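Local atomic coordinates of putative hydrolase (Agrobacterium vitis, PDB entry 3LLC), a protein that probably acts as an alpha/beta-hydrolase esterase, perhaps releasing fatty acyl groups from acylated proteins and cleaving acyl-glucuronides. Residues A[249-252]-A[253-256]. Numbering follows the deposited sequence.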
ATOM      1  N   LEU A 249     -13.495  -4.719   0.510  1.00 23.73           N
ATOM      2  CA  LEU A 249     -13.232  -6.152   0.744  1.00 23.27           C
ATOM      3  C   LEU A 249     -13.012  -6.431   2.235  1.00 24.77           C
ATOM      4  O   LEU A 249     -11.960  -6.945   2.633  1.00 23.53           O
ATOM      5  CB  LEU A 249     -11.999  -6.614  -0.064  1.00 24.19           C
ATOM      6  CG  LEU A 249     -12.135  -6.738  -1.575  1.00 28.27           C
ATOM      7  CD1 LEU A 249     -10.826  -7.278  -2.224  1.00 24.97           C
ATOM      8  CD2 LEU A 249     -13.340  -7.590  -2.021  1.00 20.37           C
ATOM      9  N   SER A 250     -13.989  -6.047   3.059  1.00 21.54           N
ATOM     10  CA  SER A 250     -13.872  -6.148   4.517  1.00 24.84           C
ATOM     11  C   SER A 250     -15.062  -6.844   5.183  1.00 23.35           C
ATOM     12  O   SER A 250     -15.230  -6.785   6.405  1.00 23.86           O
ATOM     13  CB  SER A 250     -13.637  -4.735   5.126  1.00 26.81           C
ATOM     14  OG  SER A 250     -14.737  -3.886   4.833  1.00 27.18           O
ATOM     15  N   ARG A 251     -15.905  -7.541   4.405  1.00 21.69           N
ATOM     16  CA  ARG A 251     -16.891  -8.432   5.000  1.00 21.74           C
ATOM     17  C   ARG A 251     -16.140  -9.612   5.661  1.00 21.14           C
ATOM     18  O   ARG A 251     -14.976  -9.877   5.306  1.00 18.91           O
ATOM     19  CB  ARG A 251     -17.860  -8.991   3.951  1.00 21.17           C
ATOM     20  CG  ARG A 251     -18.623  -7.980   3.081  1.00 21.11           C
ATOM     21  CD  ARG A 251     -19.399  -8.747   1.976  1.00 21.52           C
ATOM     22  NE  ARG A 251     -18.462  -9.298   0.974  1.00 23.17           N
ATOM     23  CZ  ARG A 251     -18.819  -9.953  -0.132  1.00 21.00           C
ATOM     24  NH1 ARG A 251     -20.083 -10.143  -0.416  1.00 19.33           N
ATOM     25  NH2 ARG A 251     -17.884 -10.388  -0.969  1.00 20.75           N
ATOM     26  N   PRO A 252     -16.786 -10.313   6.593  1.00 21.66           N
ATOM     27  CA  PRO A 252     -16.221 -11.529   7.215  1.00 22.73           C
ATOM     28  C   PRO A 252     -15.655 -12.551   6.210  1.00 24.58           C
ATOM     29  O   PRO A 252     -14.506 -12.968   6.360  1.00 20.30           O
ATOM     30  CB  PRO A 252     -17.411 -12.103   7.970  1.00 24.46           C
ATOM     31  CG  PRO A 252     -18.158 -10.869   8.419  1.00 24.21           C
ATOM     32  CD  PRO A 252     -18.064  -9.930   7.236  1.00 24.10           C
ATOM     33  N   GLN A 253     -16.417 -12.892   5.167  1.00 20.77           N
ATOM     34  CA  GLN A 253     -15.869 -13.781   4.111  1.00 21.22           C
ATOM     35  C   GLN A 253     -14.618 -13.218   3.409  1.00 21.53           C
ATOM     36  O   GLN A 253     -13.725 -13.983   3.071  1.00 22.48           O
ATOM     37  CB  GLN A 253     -16.942 -14.139   3.074  1.00 21.03           C
ATOM     38  CG  GLN A 253     -17.414 -12.921   2.249  1.00 25.50           C
ATOM     39  CD  GLN A 253     -18.358 -13.310   1.155  1.00 33.57           C
ATOM     40  OE1 GLN A 253     -17.920 -13.779   0.085  1.00 31.96           O
ATOM     41  NE2 GLN A 253     -19.658 -13.110   1.389  1.00 27.89           N
ATOM     42  N   ASP A 254     -14.553 -11.899   3.173  1.00 19.04           N
ATOM     43  CA  ASP A 254     -13.394 -11.260   2.575  1.00 20.20           C
ATOM     44  C   ASP A 254     -12.160 -11.306   3.505  1.00 21.13           C
ATOM     45  O   ASP A 254     -11.039 -11.564   3.057  1.00 21.33           O
ATOM     46  CB  ASP A 254     -13.673  -9.786   2.192  1.00 18.38           C
ATOM     47  CG  ASP A 254     -14.832  -9.623   1.201  1.00 28.36           C
ATOM     48  OD1 ASP A 254     -14.918 -10.400   0.221  1.00 22.62           O
ATOM     49  OD2 ASP A 254     -15.662  -8.701   1.408  1.00 21.63           O
ATOM     50  N   ILE A 255     -12.374 -11.024   4.776  1.00 20.17           N
ATOM     51  CA  ILE A 255     -11.309 -11.086   5.788  1.00 19.71           C
ATOM     52  C   ILE A 255     -10.751 -12.517   5.895  1.00 20.27           C
ATOM     53  O   ILE A 255      -9.516 -12.664   5.937  1.00 22.85           O
ATOM     54  CB  ILE A 255     -11.830 -10.568   7.138  1.00 18.20           C
ATOM     55  CG1 ILE A 255     -12.126  -9.057   7.060  1.00 20.85           C
ATOM     56  CG2 ILE A 255     -10.826 -10.834   8.316  1.00 20.29           C
ATOM     57  CD1 ILE A 255     -10.994  -8.166   6.615  1.00 26.20           C
ATOM     58  N   ASP A 256     -11.634 -13.536   5.853  1.00 19.17           N
ATOM     59  CA  ASP A 256     -11.209 -14.944   5.845  0.50 20.58           C
ATOM     60  C   ASP A 256     -10.289 -15.231   4.651  1.00 21.38           C
ATOM     61  O   ASP A 256      -9.247 -15.872   4.817  1.00 20.67           O
ATOM     62  CB  ASP A 256     -12.397 -15.903   5.806  0.50 20.01           C
ATOM     63  CG  ASP A 256     -13.174 -15.958   7.122  0.50 19.81           C
ATOM     64  OD1 ASP A 256     -12.721 -15.410   8.137  0.50 24.17           O
ATOM     65  OD2 ASP A 256     -14.243 -16.576   7.132  0.50 24.45           O
TER
HETATM   66  O   HOH W   1     -13.745 -13.235   9.288  1.00 46.71           O
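R251 grips the buried carboxylate of D254 side-on at the N-terminus of helix 252-266. Its NE reaches D254 OD2 at 2.9 Å in a nearly straight bond (173°); OD2 lies in the guanidinium plane, whereas NE comes from above the carboxylate plane. Its NH2 meets D254 OD1 on the syn side at 3.2 Å. The two planes are turned 37° apart. The backbone N of R251 also donates to D254 OD2, on the anti side (3.2 Å), from the same face as NE. R251 is the N-cap residue, and OD2 of D254, at the third helical position, accepts from its amide: the reciprocal half of a capping box alone, without the side-chain half from R251. The bend at chi3 folds the guanidinium back toward that carboxylate. The first helical turn is confirmed by I255 N to R251 O at 2.9 Å and D256 N to P252 O at 3.0 Å.

CD2 of L249 packs 3.9 Å from D254 OD1 on the buried side, while I255 faces helix 53-65. The outer side is looser: the Q253 amide stacks almost parallel (9°) over one guanidinium face, its OE1 hydrogen-bonded to R257. Further salt bridges join R251 to D244 and D254 to R257, so the alternating charges probably favour an ionised D254 and help fix the helix start after the loop carrying the putative triad histidine, H247.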